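Local coordinates for mannosylglycerate hydrolase MGH1-like glycoside hydrolase domain-containing protein (Thermus thermophilus HB8, PDB 4WVA), which hydrolyses the thermophile solute mannosylglycerate to mannose and glycerate, and cleaves glucosylglycerate with similar efficiency, at residues V9-T21 with W43-C57. Numbering follows the deposited sequence.
Sequences VEVLQRNSRGAFT and WTQVDWERAWQELLC
Arg50 reaches from its helix to the ST turn at Ser16-Gly18 and the Thr21 hydroxyl beyond it. From CB the chain is carried across the Trp43 indole, with CG anti to the backbone N (chi1 -179°) and lying against one face of the ring. Over the opposite face of that ring sits Leu12 CB, 3.7 Å from Trp43 CZ2, so the flat indole is clamped between the two. After a bend at chi2, Arg50 CD passes 3.7 Å from Gly18 O and brings NE to a water, which accepts from NE, donates to Gln13 OE1 and is also hydrogen-bonded to Ser16 OG. The guanidinium is itself sandwiched, with Gly18 O above one face and Trp43 NE1 above the other. Arg50 NH2 donates almost straight, within its plane, to Ser16 OG (2.9 Å, 170°), while Arg50 NH1 makes a salt bridge to Glu54 OE1 at 2.8 Å.

In this (alpha/alpha)6-barrel of family GH63, the contact ties the end of helix 4-15 and the loop after it to the end of helix 33-43 and to helix 48-62. Thr21 suits the centre because its one hydroxyl both gives and takes: OG1 donates to Glu54 OE1 (2.7 Å) and accepts from Trp43 NE1 (3.0 Å), which points along the indole plane. The backbone N of Thr21 adds a bond to the syn lone pair of Glu54 OE2, an oxygen also bonded by Ser36. Putting a leucine in place of Arg50 would probably leave the buried Glu54 carboxylate without this countercharge and Ser16 OG without its straight donor. Farther along, Ala19 is small enough to let its CB rest 3.9 Å from Cys57 SG.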
# COMPACT_ATOMS: atom_id res chain seq x y z
N VAL A 9 -16.63 -26.61 -24.76
CA VAL A 9 -17.07 -27.71 -23.92
C VAL A 9 -16.62 -29.04 -24.53
O VAL A 9 -16.17 -29.92 -23.80
CB VAL A 9 -18.61 -27.71 -23.69
CG1 VAL A 9 -19.07 -28.99 -23.03
CG2 VAL A 9 -19.03 -26.51 -22.86
N GLU A 10 -16.71 -29.18 -25.85
CA GLU A 10 -16.24 -30.39 -26.53
C GLU A 10 -14.75 -30.65 -26.24
O GLU A 10 -14.36 -31.80 -25.95
CB GLU A 10 -16.50 -30.28 -28.03
CG GLU A 10 -16.00 -31.47 -28.83
CD GLU A 10 -16.03 -31.22 -30.33
OE1 GLU A 10 -16.82 -30.35 -30.80
OE2 GLU A 10 -15.25 -31.92 -31.02
N VAL A 11 -13.94 -29.60 -26.29
CA VAL A 11 -12.50 -29.75 -26.01
C VAL A 11 -12.27 -30.23 -24.59
O VAL A 11 -11.48 -31.16 -24.36
CB VAL A 11 -11.72 -28.43 -26.26
CG1 VAL A 11 -10.28 -28.54 -25.75
CG2 VAL A 11 -11.76 -28.07 -27.74
N LEU A 12 -12.95 -29.62 -23.62
CA LEU A 12 -12.76 -30.02 -22.22
C LEU A 12 -13.20 -31.46 -22.00
O LEU A 12 -12.51 -32.22 -21.33
CB LEU A 12 -13.48 -29.08 -21.26
CG LEU A 12 -12.94 -27.65 -21.18
CD1 LEU A 12 -13.64 -26.88 -20.08
CD2 LEU A 12 -11.42 -27.64 -20.97
N GLN A 13 -14.36 -31.81 -22.54
CA GLN A 13 -14.84 -33.19 -22.39
C GLN A 13 -13.95 -34.22 -23.09
O GLN A 13 -13.73 -35.30 -22.55
CB GLN A 13 -16.30 -33.31 -22.83
CG GLN A 13 -17.28 -32.53 -21.96
CD GLN A 13 -17.62 -33.17 -20.63
OE1 GLN A 13 -16.81 -33.85 -20.00
NE2 GLN A 13 -18.84 -32.93 -20.17
N ARG A 14 -13.42 -33.88 -24.26
CA ARG A 14 -12.45 -34.74 -24.96
C ARG A 14 -11.17 -34.93 -24.17
O ARG A 14 -10.61 -36.04 -24.13
CB ARG A 14 -12.10 -34.21 -26.37
CG ARG A 14 -13.20 -34.42 -27.40
CD ARG A 14 -12.72 -34.13 -28.83
NE ARG A 14 -12.01 -32.84 -28.95
CZ ARG A 14 -10.76 -32.65 -29.38
NH1 ARG A 14 -9.98 -33.67 -29.77
NH2 ARG A 14 -10.25 -31.42 -29.43
N ASN A 15 -10.71 -33.85 -23.52
CA ASN A 15 -9.46 -33.92 -22.76
C ASN A 15 -9.65 -34.40 -21.32
O ASN A 15 -8.67 -34.59 -20.59
CB ASN A 15 -8.76 -32.55 -22.76
CG ASN A 15 -8.28 -32.11 -24.13
OD1 ASN A 15 -7.92 -30.93 -24.32
ND2 ASN A 15 -8.23 -33.02 -25.07
N SER A 16 -10.88 -34.58 -20.89
CA SER A 16 -11.14 -35.08 -19.53
C SER A 16 -10.73 -36.52 -19.41
O SER A 16 -10.95 -37.32 -20.33
CB SER A 16 -12.62 -34.96 -19.18
OG SER A 16 -12.85 -35.41 -17.86
N ARG A 17 -10.11 -36.85 -18.28
CA ARG A 17 -9.85 -38.25 -17.91
C ARG A 17 -10.64 -38.61 -16.64
O ARG A 17 -10.24 -39.48 -15.88
CB ARG A 17 -8.35 -38.46 -17.72
CG ARG A 17 -7.49 -38.10 -18.93
CD ARG A 17 -7.73 -39.02 -20.13
NE ARG A 17 -7.02 -38.58 -21.34
CZ ARG A 17 -7.55 -37.89 -22.35
NH1 ARG A 17 -8.84 -37.55 -22.37
NH2 ARG A 17 -6.79 -37.57 -23.39
N GLY A 18 -11.78 -37.96 -16.46
CA GLY A 18 -12.62 -38.16 -15.28
C GLY A 18 -12.35 -37.12 -14.21
O GLY A 18 -13.12 -36.18 -14.04
N ALA A 19 -11.26 -37.32 -13.48
CA ALA A 19 -10.93 -36.49 -12.34
C ALA A 19 -9.97 -35.36 -12.67
O ALA A 19 -9.77 -34.46 -11.85
CB ALA A 19 -10.30 -37.37 -11.26
N PHE A 20 -9.37 -35.39 -13.86
CA PHE A 20 -8.45 -34.34 -14.28
C PHE A 20 -8.54 -34.20 -15.79
O PHE A 20 -9.14 -35.05 -16.46
CB PHE A 20 -7.01 -34.62 -13.85
CG PHE A 20 -6.36 -35.76 -14.59
CD1 PHE A 20 -5.60 -35.54 -15.72
CD2 PHE A 20 -6.52 -37.06 -14.13
CE1 PHE A 20 -5.05 -36.61 -16.42
CE2 PHE A 20 -5.97 -38.13 -14.82
CZ PHE A 20 -5.21 -37.90 -15.95
N THR A 21 -7.99 -33.11 -16.30
CA THR A 21 -8.05 -32.77 -17.70
C THR A 21 -6.63 -32.66 -18.22
O THR A 21 -5.79 -31.96 -17.63
CB THR A 21 -8.80 -31.44 -17.89
OG1 THR A 21 -10.00 -31.45 -17.11
CG2 THR A 21 -9.10 -31.20 -19.34
N TRP A 43 -14.62 -25.51 -16.18
CA TRP A 43 -15.59 -26.50 -15.74
C TRP A 43 -16.77 -25.90 -14.97
O TRP A 43 -17.86 -26.49 -14.93
CB TRP A 43 -14.92 -27.61 -14.90
CG TRP A 43 -14.11 -28.58 -15.72
CD1 TRP A 43 -12.77 -28.81 -15.63
CD2 TRP A 43 -14.60 -29.45 -16.74
NE1 TRP A 43 -12.38 -29.77 -16.55
CE2 TRP A 43 -13.49 -30.19 -17.23
CE3 TRP A 43 -15.86 -29.71 -17.29
CZ2 TRP A 43 -13.61 -31.15 -18.23
CZ3 TRP A 43 -15.97 -30.66 -18.28
CH2 TRP A 43 -14.86 -31.37 -18.74
N THR A 44 -16.60 -24.71 -14.38
CA THR A 44 -17.71 -24.05 -13.67
C THR A 44 -18.88 -23.77 -14.63
O THR A 44 -20.01 -23.53 -14.17
CB THR A 44 -17.34 -22.69 -13.01
OG1 THR A 44 -17.02 -21.72 -14.01
CG2 THR A 44 -16.18 -22.83 -12.05
N GLN A 45 -18.60 -23.75 -15.93
CA GLN A 45 -19.62 -23.50 -16.95
C GLN A 45 -20.32 -24.78 -17.39
O GLN A 45 -21.24 -24.73 -18.22
CB GLN A 45 -18.98 -22.83 -18.16
CG GLN A 45 -18.36 -21.49 -17.87
CD GLN A 45 -19.36 -20.57 -17.21
OE1 GLN A 45 -20.31 -20.10 -17.85
NE2 GLN A 45 -19.14 -20.30 -15.93
N VAL A 46 -19.91 -25.92 -16.83
CA VAL A 46 -20.43 -27.24 -17.19
C VAL A 46 -20.99 -27.94 -15.97
O VAL A 46 -22.13 -28.42 -15.99
CB VAL A 46 -19.32 -28.12 -17.83
CG1 VAL A 46 -19.85 -29.50 -18.21
CG2 VAL A 46 -18.74 -27.46 -19.06
N ASP A 47 -20.20 -28.01 -14.91
CA ASP A 47 -20.57 -28.75 -13.72
C ASP A 47 -19.65 -28.33 -12.58
O ASP A 47 -18.47 -28.56 -12.65
CB ASP A 47 -20.42 -30.24 -13.99
CG ASP A 47 -20.90 -31.09 -12.83
OD1 ASP A 47 -20.04 -31.56 -12.05
OD2 ASP A 47 -22.13 -31.28 -12.70
N TRP A 48 -20.22 -27.75 -11.53
CA TRP A 48 -19.42 -27.26 -10.38
C TRP A 48 -18.65 -28.37 -9.68
O TRP A 48 -17.49 -28.18 -9.31
CB TRP A 48 -20.28 -26.50 -9.37
CG TRP A 48 -20.65 -25.17 -9.87
CD1 TRP A 48 -21.74 -24.86 -10.63
CD2 TRP A 48 -19.92 -23.95 -9.70
NE1 TRP A 48 -21.75 -23.53 -10.93
CE2 TRP A 48 -20.63 -22.95 -10.40
CE3 TRP A 48 -18.73 -23.60 -9.05
CZ2 TRP A 48 -20.21 -21.62 -10.44
CZ3 TRP A 48 -18.31 -22.29 -9.09
CH2 TRP A 48 -19.04 -21.31 -9.79
N GLU A 49 -19.28 -29.54 -9.52
CA GLU A 49 -18.56 -30.65 -8.89
C GLU A 49 -17.31 -31.00 -9.68
O GLU A 49 -16.27 -31.27 -9.09
CB GLU A 49 -19.43 -31.91 -8.75
CG GLU A 49 -18.69 -33.05 -8.00
CD GLU A 49 -18.29 -32.69 -6.57
OE1 GLU A 49 -17.08 -32.46 -6.27
OE2 GLU A 49 -19.20 -32.63 -5.72
N ARG A 50 -17.42 -30.99 -11.01
CA ARG A 50 -16.31 -31.31 -11.89
C ARG A 50 -15.16 -30.31 -11.74
O ARG A 50 -14.00 -30.71 -11.79
CB ARG A 50 -16.79 -31.37 -13.34
CG ARG A 50 -15.72 -31.74 -14.34
CD ARG A 50 -15.15 -33.11 -14.10
NE ARG A 50 -14.11 -33.44 -15.08
CZ ARG A 50 -12.85 -33.02 -15.02
NH1 ARG A 50 -12.43 -32.23 -14.02
NH2 ARG A 50 -11.98 -33.42 -15.95
N ALA A 51 -15.49 -29.03 -11.52
CA ALA A 51 -14.48 -27.99 -11.29
C ALA A 51 -13.71 -28.28 -10.01
O ALA A 51 -12.50 -28.23 -9.98
CB ALA A 51 -15.14 -26.63 -11.25
N TRP A 52 -14.42 -28.62 -8.94
CA TRP A 52 -13.75 -28.97 -7.69
C TRP A 52 -12.88 -30.22 -7.87
O TRP A 52 -11.76 -30.30 -7.38
CB TRP A 52 -14.75 -29.26 -6.59
CG TRP A 52 -15.41 -28.08 -5.98
CD1 TRP A 52 -16.71 -27.73 -6.08
CD2 TRP A 52 -14.79 -27.10 -5.14
NE1 TRP A 52 -16.96 -26.60 -5.35
CE2 TRP A 52 -15.79 -26.19 -4.75
CE3 TRP A 52 -13.49 -26.92 -4.65
CZ2 TRP A 52 -15.53 -25.11 -3.92
CZ3 TRP A 52 -13.24 -25.83 -3.83
CH2 TRP A 52 -14.24 -24.96 -3.46
N GLN A 53 -13.42 -31.20 -8.58
CA GLN A 53 -12.73 -32.48 -8.71
C GLN A 53 -11.35 -32.32 -9.34
O GLN A 53 -10.40 -33.00 -8.93
CB GLN A 53 -13.58 -33.49 -9.49
CG GLN A 53 -14.76 -34.04 -8.69
CD GLN A 53 -14.32 -34.84 -7.47
OE1 GLN A 53 -13.25 -35.49 -7.48
NE2 GLN A 53 -15.12 -34.79 -6.41
N GLU A 54 -11.25 -31.43 -10.33
CA GLU A 54 -9.97 -31.11 -10.95
C GLU A 54 -8.91 -30.82 -9.90
O GLU A 54 -7.78 -31.30 -10.01
CB GLU A 54 -10.09 -29.92 -11.92
CG GLU A 54 -8.86 -29.72 -12.79
CD GLU A 54 -8.77 -30.64 -13.99
OE1 GLU A 54 -9.84 -31.13 -14.44
OE2 GLU A 54 -7.65 -30.84 -14.51
N LEU A 55 -9.26 -30.00 -8.90
CA LEU A 55 -8.27 -29.56 -7.93
C LEU A 55 -8.10 -30.58 -6.80
O LEU A 55 -7.02 -30.74 -6.25
CB LEU A 55 -8.65 -28.20 -7.38
CG LEU A 55 -8.86 -27.14 -8.48
CD1 LEU A 55 -9.16 -25.81 -7.82
CD2 LEU A 55 -7.66 -27.09 -9.41
N LEU A 56 -9.17 -31.28 -6.44
CA LEU A 56 -9.02 -32.37 -5.46
C LEU A 56 -8.00 -33.36 -5.99
O LEU A 56 -7.15 -33.86 -5.25
CB LEU A 56 -10.34 -33.09 -5.23
CG LEU A 56 -11.42 -32.30 -4.51
CD1 LEU A 56 -12.73 -33.08 -4.48
CD2 LEU A 56 -10.96 -32.01 -3.11
N CYS A 57 -8.13 -33.69 -7.27
CA CYS A 57 -7.26 -34.68 -7.88
C CYS A 57 -5.80 -34.22 -7.85
O CYS A 57 -4.90 -34.97 -7.50
CB CYS A 57 -7.72 -34.95 -9.31
SG CYS A 57 -6.78 -36.20 -10.19
O HOH W 1 -15.55 -34.62 -17.46